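Local coordinates for protein cysteine synthase 3 (Entamoeba histolytica, PDB 6KR5) that probably catalyses the PLP-dependent synthesis of L-cysteine from O-acetylserine and sulfide, at residues V27-V32 against T42-K47; T33-I38 against T326-L331; P218-V223 against P256-D261. All blocks are in the same frame, centred on the assembly; numbering follows the deposited sequence.

Interaction 1 of 3, residues V27-V32 against T42-K47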
loop_
_atom_site.group_PDB
_atom_site.type_symbol
_atom_site.label_atom_id
_atom_site.label_comp_id
_atom_site.label_asym_id
_atom_site.label_seq_id
_atom_site.Cartn_x
_atom_site.Cartn_y
_atom_site.Cartn_z
ATOM N N VAL B 27 6.416 -13.510 -4.215
ATOM C CA VAL B 27 7.285 -13.646 -3.044
ATOM C C VAL B 27 7.162 -15.047 -2.454
ATOM O O VAL B 27 6.059 -15.589 -2.327
ATOM C CB VAL B 27 6.936 -12.582 -1.978
ATOM C CG1 VAL B 27 7.878 -12.671 -0.763
ATOM C CG2 VAL B 27 6.969 -11.186 -2.599
ATOM N N GLU B 28 8.297 -15.623 -2.057
ATOM C CA GLU B 28 8.283 -16.920 -1.385
ATOM C C GLU B 28 7.739 -16.810 0.035
ATOM O O GLU B 28 8.136 -15.919 0.797
ATOM C CB GLU B 28 9.696 -17.498 -1.314
ATOM C CG GLU B 28 10.377 -17.732 -2.656
ATOM C CD GLU B 28 11.845 -18.131 -2.504
ATOM O OE1 GLU B 28 12.432 -17.898 -1.425
ATOM O OE2 GLU B 28 12.411 -18.679 -3.477
ATOM N N LEU B 29 6.860 -17.756 0.401
ATOM C CA LEU B 29 6.502 -17.995 1.800
ATOM C C LEU B 29 7.519 -18.936 2.442
ATOM O O LEU B 29 7.989 -19.880 1.799
ATOM C CB LEU B 29 5.108 -18.612 1.896
ATOM C CG LEU B 29 3.935 -17.683 1.627
ATOM C CD1 LEU B 29 2.628 -18.437 1.875
ATOM C CD2 LEU B 29 4.011 -16.421 2.484
ATOM N N HIS B 30 7.842 -18.686 3.714
ATOM C CA HIS B 30 8.792 -19.533 4.439
ATOM C C HIS B 30 8.306 -19.832 5.848
ATOM O O HIS B 30 8.401 -20.969 6.318
ATOM C CB HIS B 30 10.173 -18.874 4.518
ATOM C CG HIS B 30 10.831 -18.693 3.188
ATOM N ND1 HIS B 30 11.321 -19.747 2.448
ATOM C CD2 HIS B 30 11.088 -17.575 2.469
ATOM C CE1 HIS B 30 11.836 -19.287 1.321
ATOM N NE2 HIS B 30 11.714 -17.972 1.314
ATOM N N GLY B 31 7.812 -18.807 6.539
ATOM C CA GLY B 31 7.434 -18.982 7.928
ATOM C C GLY B 31 6.261 -19.922 8.093
ATOM O O GLY B 31 6.305 -20.856 8.898
ATOM N N VAL B 32 5.194 -19.700 7.319
ATOM C CA VAL B 32 4.000 -20.532 7.449
ATOM C C VAL B 32 4.075 -21.814 6.634
ATOM O O VAL B 32 3.174 -22.650 6.751
ATOM C CB VAL B 32 2.717 -19.761 7.071
ATOM C CG1 VAL B 32 2.490 -18.615 8.044
ATOM C CG2 VAL B 32 2.749 -19.278 5.613
ATOM N N THR B 42 8.712 -28.308 -2.190
ATOM C CA THR B 42 7.518 -27.644 -2.693
ATOM C C THR B 42 7.652 -26.138 -2.493
ATOM O O THR B 42 8.112 -25.678 -1.444
ATOM C CB THR B 42 6.288 -28.190 -1.971
ATOM O OG1 THR B 42 6.262 -29.621 -2.107
ATOM C CG2 THR B 42 4.999 -27.594 -2.544
ATOM N N LYS B 43 7.273 -25.364 -3.515
ATOM C CA LYS B 43 7.472 -23.916 -3.511
ATOM C C LYS B 43 6.110 -23.241 -3.455
ATOM O O LYS B 43 5.263 -23.494 -4.313
ATOM C CB LYS B 43 8.237 -23.456 -4.752
ATOM C CG LYS B 43 9.637 -24.057 -4.893
ATOM C CD LYS B 43 9.757 -24.868 -6.180
ATOM C CE LYS B 43 11.197 -25.257 -6.469
ATOM N NZ LYS B 43 11.759 -26.175 -5.442
ATOM N N ILE B 44 5.905 -22.384 -2.457
ATOM C CA ILE B 44 4.626 -21.707 -2.263
ATOM C C ILE B 44 4.886 -20.212 -2.373
ATOM O O ILE B 44 5.575 -19.629 -1.528
ATOM C CB ILE B 44 3.969 -22.064 -0.922
ATOM C CG1 ILE B 44 3.787 -23.583 -0.816
ATOM C CG2 ILE B 44 2.606 -21.393 -0.822
ATOM C CD1 ILE B 44 4.881 -24.298 -0.083
ATOM N N LEU B 45 4.342 -19.594 -3.419
ATOM C CA LEU B 45 4.620 -18.205 -3.754
ATOM C C LEU B 45 3.341 -17.397 -3.657
ATOM O O LEU B 45 2.277 -17.873 -4.070
ATOM C CB LEU B 45 5.187 -18.079 -5.171
ATOM C CG LEU B 45 6.325 -19.033 -5.515
ATOM C CD1 LEU B 45 6.699 -18.834 -6.990
ATOM C CD2 LEU B 45 7.514 -18.792 -4.589
ATOM N N VAL B 46 3.443 -16.173 -3.140
ATOM C CA VAL B 46 2.287 -15.293 -2.995
ATOM C C VAL B 46 2.451 -14.087 -3.909
ATOM O O VAL B 46 3.516 -13.457 -3.946
ATOM C CB VAL B 46 2.070 -14.865 -1.529
ATOM C CG1 VAL B 46 1.542 -16.041 -0.723
ATOM C CG2 VAL B 46 3.339 -14.292 -0.894
ATOM N N LYS B 47 1.388 -13.758 -4.641
ATOM C CA LYS B 47 1.382 -12.606 -5.536
ATOM C C LYS B 47 0.673 -11.462 -4.826
ATOM O O LYS B 47 -0.505 -11.580 -4.483
ATOM C CB LYS B 47 0.691 -12.930 -6.859
ATOM C CG LYS B 47 0.828 -11.788 -7.864
ATOM C CD LYS B 47 0.600 -12.232 -9.285
ATOM C CE LYS B 47 0.777 -11.065 -10.255
ATOM N NZ LYS B 47 2.166 -10.513 -10.365
HETATM O O HOH W 1 7.926 -21.647 -0.449
#

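Interaction 2 of 3, residues T33-I38 against T326-L331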
loop_
_atom_site.group_PDB
_atom_site.type_symbol
_atom_site.label_atom_id
_atom_site.label_comp_id
_atom_site.label_asym_id
_atom_site.label_seq_id
_atom_site.Cartn_x
_atom_site.Cartn_y
_atom_site.Cartn_z
ATOM N N THR B 33 5.124 -22.007 5.827
ATOM C CA THR B 33 5.332 -23.271 5.127
ATOM C C THR B 33 6.189 -24.237 5.928
ATOM O O THR B 33 6.388 -25.376 5.489
ATOM C CB THR B 33 5.982 -23.042 3.756
ATOM O OG1 THR B 33 7.306 -22.521 3.936
ATOM C CG2 THR B 33 5.146 -22.079 2.915
ATOM N N ASP B 34 6.683 -23.799 7.089
ATOM C CA ASP B 34 7.527 -24.578 7.996
ATOM C C ASP B 34 6.619 -25.505 8.801
ATOM O O ASP B 34 6.265 -25.246 9.954
ATOM C CB ASP B 34 8.327 -23.628 8.882
ATOM C CG ASP B 34 9.202 -24.338 9.900
ATOM O OD1 ASP B 34 9.579 -25.511 9.690
ATOM O OD2 ASP B 34 9.506 -23.690 10.924
ATOM N N HIS B 35 6.224 -26.608 8.164
ATOM C CA HIS B 35 5.309 -27.570 8.760
ATOM C C HIS B 35 5.569 -28.937 8.149
ATOM O O HIS B 35 5.814 -29.026 6.941
ATOM C CB HIS B 35 3.843 -27.179 8.543
ATOM C CG HIS B 35 2.885 -27.949 9.398
ATOM N ND1 HIS B 35 2.196 -29.050 8.941
ATOM C CD2 HIS B 35 2.517 -27.784 10.690
ATOM C CE1 HIS B 35 1.434 -29.522 9.912
ATOM N NE2 HIS B 35 1.610 -28.773 10.984
ATOM N N PRO B 36 5.524 -30.010 8.945
ATOM C CA PRO B 36 5.829 -31.343 8.399
ATOM C C PRO B 36 4.949 -31.761 7.237
ATOM O O PRO B 36 5.385 -32.583 6.422
ATOM C CB PRO B 36 5.626 -32.266 9.610
ATOM C CG PRO B 36 5.895 -31.394 10.790
ATOM C CD PRO B 36 5.386 -30.027 10.411
ATOM N N SER B 37 3.730 -31.224 7.128
ATOM C CA SER B 37 2.840 -31.608 6.044
ATOM C C SER B 37 3.343 -31.147 4.680
ATOM O O SER B 37 2.895 -31.681 3.661
ATOM C CB SER B 37 1.445 -31.040 6.293
ATOM O OG SER B 37 1.482 -29.626 6.222
ATOM N N ILE B 38 4.254 -30.178 4.630
ATOM C CA ILE B 38 4.731 -29.612 3.368
ATOM C C ILE B 38 6.191 -30.004 3.160
ATOM O O ILE B 38 7.054 -29.676 3.987
ATOM C CB ILE B 38 4.564 -28.087 3.339
ATOM C CG1 ILE B 38 3.086 -27.722 3.485
ATOM C CG2 ILE B 38 5.146 -27.510 2.055
ATOM C CD1 ILE B 38 2.842 -26.221 3.670
ATOM N N THR B 326 2.186 -21.103 20.035
ATOM C CA THR B 326 3.380 -20.955 19.225
ATOM C C THR B 326 3.040 -21.131 17.753
ATOM O O THR B 326 1.941 -21.559 17.387
ATOM C CB THR B 326 4.422 -22.002 19.611
ATOM O OG1 THR B 326 3.884 -23.294 19.303
ATOM C CG2 THR B 326 4.742 -21.925 21.089
ATOM N N LYS B 327 4.017 -20.829 16.893
ATOM C CA LYS B 327 3.809 -21.057 15.465
ATOM C C LYS B 327 3.399 -22.493 15.189
ATOM O O LYS B 327 2.471 -22.747 14.413
ATOM C CB LYS B 327 5.066 -20.719 14.663
ATOM C CG LYS B 327 4.853 -20.955 13.178
ATOM C CD LYS B 327 6.003 -20.436 12.327
ATOM C CE LYS B 327 6.963 -21.557 11.976
ATOM N NZ LYS B 327 8.078 -21.055 11.134
ATOM N N GLN B 328 4.052 -23.461 15.836
ATOM C CA GLN B 328 3.694 -24.839 15.534
ATOM C C GLN B 328 2.284 -25.162 16.009
ATOM O O GLN B 328 1.548 -25.885 15.327
ATOM C CB GLN B 328 4.716 -25.806 16.128
ATOM C CG GLN B 328 5.920 -26.007 15.208
ATOM C CD GLN B 328 5.519 -26.276 13.757
ATOM O OE1 GLN B 328 5.936 -25.562 12.840
ATOM N NE2 GLN B 328 4.717 -27.316 13.545
ATOM N N GLN B 329 1.874 -24.625 17.161
ATOM C CA GLN B 329 0.503 -24.859 17.597
ATOM C C GLN B 329 -0.486 -24.278 16.602
ATOM O O GLN B 329 -1.504 -24.904 16.286
ATOM C CB GLN B 329 0.265 -24.261 18.979
ATOM C CG GLN B 329 1.029 -24.999 20.078
ATOM C CD GLN B 329 0.737 -24.448 21.456
ATOM O OE1 GLN B 329 1.340 -23.456 21.887
ATOM N NE2 GLN B 329 -0.189 -25.096 22.161
ATOM N N VAL B 330 -0.206 -23.073 16.106
ATOM C CA VAL B 330 -1.125 -22.437 15.168
ATOM C C VAL B 330 -1.161 -23.203 13.855
ATOM O O VAL B 330 -2.238 -23.476 13.315
ATOM C CB VAL B 330 -0.739 -20.961 14.951
ATOM C CG1 VAL B 330 -1.531 -20.387 13.788
ATOM C CG2 VAL B 330 -1.021 -20.166 16.203
ATOM N N LEU B 331 0.007 -23.556 13.311
ATOM C CA LEU B 331 0.014 -24.257 12.028
ATOM C C LEU B 331 -0.579 -25.655 12.152
ATOM O O LEU B 331 -1.272 -26.117 11.243
ATOM C CB LEU B 331 1.426 -24.325 11.460
ATOM C CG LEU B 331 2.000 -22.980 11.012
ATOM C CD1 LEU B 331 3.373 -23.196 10.412
ATOM C CD2 LEU B 331 1.082 -22.304 10.007
#

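Interaction 3 of 3, residues P218-V223 against P256-D261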
loop_
_atom_site.group_PDB
_atom_site.type_symbol
_atom_site.label_atom_id
_atom_site.label_comp_id
_atom_site.label_asym_id
_atom_site.label_seq_id
_atom_site.Cartn_x
_atom_site.Cartn_y
_atom_site.Cartn_z
ATOM N N PRO B 218 -15.821 -19.162 0.953
ATOM C CA PRO B 218 -16.088 -19.396 2.380
ATOM C C PRO B 218 -16.851 -20.690 2.601
ATOM O O PRO B 218 -17.827 -20.989 1.904
ATOM C CB PRO B 218 -16.930 -18.177 2.798
ATOM C CG PRO B 218 -16.775 -17.165 1.684
ATOM C CD PRO B 218 -16.547 -17.984 0.444
ATOM N N ALA B 219 -16.412 -21.449 3.605
ATOM C CA ALA B 219 -17.139 -22.665 3.952
ATOM C C ALA B 219 -18.587 -22.365 4.306
ATOM O O ALA B 219 -19.468 -23.204 4.081
ATOM C CB ALA B 219 -16.450 -23.381 5.113
ATOM N N GLU B 220 -18.851 -21.173 4.839
ATOM C CA GLU B 220 -20.184 -20.775 5.275
ATOM C C GLU B 220 -21.077 -20.284 4.138
ATOM O O GLU B 220 -22.275 -20.061 4.360
ATOM C CB GLU B 220 -20.045 -19.699 6.362
ATOM C CG GLU B 220 -19.313 -20.176 7.632
ATOM C CD GLU B 220 -17.781 -20.094 7.558
ATOM O OE1 GLU B 220 -17.257 -19.380 6.678
ATOM O OE2 GLU B 220 -17.111 -20.761 8.387
ATOM N N SER B 221 -20.546 -20.127 2.929
ATOM C CA SER B 221 -21.339 -19.689 1.774
ATOM C C SER B 221 -20.742 -20.303 0.511
ATOM O O SER B 221 -20.304 -19.618 -0.411
ATOM C CB SER B 221 -21.402 -18.169 1.682
ATOM O OG SER B 221 -22.480 -17.751 0.851
ATOM N N ALA B 222 -20.727 -21.631 0.465
ATOM C CA ALA B 222 -19.950 -22.352 -0.536
ATOM C C ALA B 222 -20.815 -22.631 -1.768
ATOM O O ALA B 222 -21.113 -23.775 -2.126
ATOM C CB ALA B 222 -19.379 -23.628 0.069
ATOM N N VAL B 223 -21.197 -21.540 -2.439
ATOM C CA VAL B 223 -22.166 -21.660 -3.529
ATOM C C VAL B 223 -21.541 -22.294 -4.767
ATOM O O VAL B 223 -22.242 -22.953 -5.549
ATOM C CB VAL B 223 -22.819 -20.295 -3.860
ATOM C CG1 VAL B 223 -23.484 -19.704 -2.631
ATOM C CG2 VAL B 223 -21.832 -19.326 -4.485
ATOM N N PRO B 256 -13.261 -24.943 0.096
ATOM C CA PRO B 256 -13.912 -24.056 1.062
ATOM C C PRO B 256 -13.007 -23.815 2.257
ATOM O O PRO B 256 -12.293 -24.714 2.712
ATOM C CB PRO B 256 -15.165 -24.840 1.469
ATOM C CG PRO B 256 -14.753 -26.271 1.325
ATOM C CD PRO B 256 -13.803 -26.315 0.145
ATOM N N ILE B 257 -13.055 -22.592 2.779
ATOM C CA ILE B 257 -12.248 -22.198 3.930
ATOM C C ILE B 257 -13.166 -21.537 4.950
ATOM O O ILE B 257 -13.936 -20.629 4.609
ATOM C CB ILE B 257 -11.096 -21.248 3.533
ATOM C CG1 ILE B 257 -10.075 -21.944 2.620
ATOM C CG2 ILE B 257 -10.417 -20.668 4.776
ATOM C CD1 ILE B 257 -9.198 -23.028 3.322
ATOM N N LYS B 258 -13.088 -21.988 6.202
ATOM C CA LYS B 258 -13.888 -21.372 7.255
ATOM C C LYS B 258 -13.433 -19.940 7.520
ATOM O O LYS B 258 -12.230 -19.648 7.562
ATOM C CB LYS B 258 -13.794 -22.177 8.552
ATOM C CG LYS B 258 -14.399 -23.581 8.490
ATOM C CD LYS B 258 -14.149 -24.291 9.810
ATOM C CE LYS B 258 -14.827 -25.648 9.870
ATOM N NZ LYS B 258 -14.398 -26.388 11.089
ATOM N N THR B 259 -14.412 -19.061 7.750
ATOM C CA THR B 259 -14.134 -17.663 8.073
ATOM C C THR B 259 -13.067 -17.534 9.158
ATOM O O THR B 259 -12.074 -16.817 8.983
ATOM C CB THR B 259 -15.423 -16.960 8.511
ATOM O OG1 THR B 259 -16.300 -16.833 7.388
ATOM C CG2 THR B 259 -15.135 -15.556 9.007
ATOM N N GLN B 260 -13.234 -18.248 10.281
ATOM C CA GLN B 260 -12.287 -18.099 11.386
ATOM C C GLN B 260 -10.894 -18.585 11.013
ATOM O O GLN B 260 -9.898 -18.027 11.488
ATOM C CB GLN B 260 -12.769 -18.849 12.629
ATOM C CG GLN B 260 -14.086 -18.371 13.189
ATOM C CD GLN B 260 -14.039 -16.958 13.717
ATOM O OE1 GLN B 260 -13.010 -16.491 14.208
ATOM N NE2 GLN B 260 -15.168 -16.259 13.617
ATOM N N ASP B 261 -10.799 -19.620 10.179
ATOM C CA ASP B 261 -9.494 -20.100 9.737
ATOM C C ASP B 261 -8.828 -19.095 8.804
ATOM O O ASP B 261 -7.606 -18.900 8.858
ATOM C CB ASP B 261 -9.629 -21.457 9.044
ATOM C CG ASP B 261 -10.006 -22.576 9.996
ATOM O OD1 ASP B 261 -10.059 -22.329 11.224
ATOM O OD2 ASP B 261 -10.251 -23.708 9.507
HETATM O O HOH W 2 -15.646 -19.932 10.732
#

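Interaction 1 of 3, residues V27-V32 against T42-K47
Leu29 lays its isobutyl end across Val46, the two side chains crossing at about a right angle, with Leu29 CD1 3.7 Å from Val46 CG1. The overlap lies beside an antiparallel ladder between strand 26-28, an outermost strand of the mixed six-stranded sheet within this chain, and strand 43-48, in a PLP-dependent fold-type II enzyme. Val27 and Val46 form a hydrogen-bonded pair: Val27 N gives to Val46 O at 2.9 Å, and Val46 N returns a bond to Val27 O at 2.8 Å, both in the plane of the accepting carbonyl. Two residues on, Leu29 N donates to Ile44 O at 3.0 Å, nearly along the C=O axis (168°). Leu29 CG stands anti to its carbonyl carbon (chi1 -74°), which brings CD1 over both Val46 CG1 and Ile44 CG2; Ile275 and Ile285 also pack against Leu29. Val46 CG2 occupies the crowded position between its own N and carbonyl carbon, close to both Val27 O and Leu29 CD2. On the opposite face of the sheet from Val27 and Val46, Glu28 and Leu45 form the non-hydrogen-bonded pair and run side by side, the aliphatic Glu28 CG resting 3.6 Å from Leu45 CD2. Ile13 and His15 of the second subunit pack on that pair, and Val27 joins a parallel ladder with a strand of the same subunit, so the sheet continues across the dimer interface. Where the chain turns away after Leu29, a water takes the place of the return bond of the Leu29-Ile44 pair, donating to Leu29 O at 2.9 Å and accepting from Ile44 N at 2.9 Å.

Interaction 2 of 3, residues T33-I38 against T326-L331
The imidazole of His35 has the ring carbon Pro36 CD over one face, 3.4 Å above its plane and displaced toward the rim, while Ser37 CB lies in plane at its edge. The Gln328 side chain approaches obliquely, its amide plane 23° from that of the imidazole. Leu331 slides past His35 in the opposite direction, its CB 3.7 Å from His35 CD2. With CG anti to the backbone N (chi1 -166°), His35 reaches from the loop joining strands 26-28 and 43-48 toward the C-terminal helix 327-335, which packs on this loop, and both ring nitrogens are engaged. ND1 accepts from Ser37 N at 3.2 Å, the donor tilted 36° out of the ring plane, and shares a hydrogen bond with Ser37 OG at 2.9 Å; NE2 bonds to Asp332 OD1, one residue beyond Leu331 in the same helix. This grip on both nitrogens fixes the rotation of the ring, and the nearby carboxylate would probably support a proton on NE2. Toward the start of the helix, Lys327 and Asp34 cross at about a right angle and form a salt bridge: Lys327 NZ donates at 3.0 Å to Asp34 OD2, which accepts through its anti lone pair. The lysine chain is bent at chi3, and NZ also donates to Gly31 O, so one ammonium ties two points of the loop. Between the charged pair and the histidine, Leu331 CD1 packs 3.6 Å from Asp34 O. Asp34 itself centres an inverse gamma turn, followed by a type I turn from His35 to Ile38. Thr326 OG1 accepts from Gln329 N and Gln329 OE1 from Thr326 N, the reciprocal pair that defines the capping box starting this C-terminal helix.

Interaction 3 of 3, residues P218-V223 against P256-D261
A single carboxylate oxygen, Glu220 OE1, takes two hydrogen bonds from one residue, the backbone N and the hydroxyl of Thr259. This grip sits at the C-terminal end of a parallel strand pair in the mixed sheet, where strand 253-257 passes into helix 259-273 and strand 212-218 runs out into a loop. Thr259 N reaches the syn lone pair of OE1 at 3.1 Å, whereas Thr259 OG1 comes at 2.8 Å from above the carboxylate plane, 60° out of it. The same N-H makes a weak bond to Glu220 OE2, so the carboxylate straddles it. Glu220 gets there by bending at chi2 (85°), which folds the carboxylate back to cross Thr259 at about a right angle. As Thr259 N belongs to the first turn of the helix, just after the N-cap residue Lys258, the negative group lies where the helix dipole would probably stabilise it. Thr259 OG1 has a further partner in Gly233 N, which links the same hydroxyl to the loop that packs against Thr259 through His232 and Ile234. At the strand ends, Pro218 and Ile257 form a parallel bridge: Ala219 N donates to Ile257 O at 2.8 Å, but from well above the carbonyl plane, 64° out of it. Ala219 then covers the strand end, its CB 4.1 Å from Pro256 CB and 4.0 Å from Lys258 CG. The second carboxylate oxygen also serves the helix start through a water, which donates to Glu220 OE2 at 2.9 Å and accepts from Gln260 N at 3.0 Å.

How the interactions relate
Interactions 1 and 3 lie toward the two ends of the same mixed six-stranded sheet, on outermost strands 26-28 and 253-257 respectively, with centres about 22 Å apart and no touch. Interaction 2 adjoins interaction 1, centres about 13 Å apart: its loop 33-38 directly continues segment 27-32, Ile44 CD1 packs on Thr33 and Ile38, and the segments of the two contacts alternate along the chain. Interactions 2 and 3 have centres about 21 Å apart, and interaction 3 falls in sequence between the segments of interaction 2. The C-terminal helix 327-335 is thus brought back beside the first strands of the sheet, next to the edge that continues into the second subunit, while interaction 3 finishes the other edge, closer to PLP.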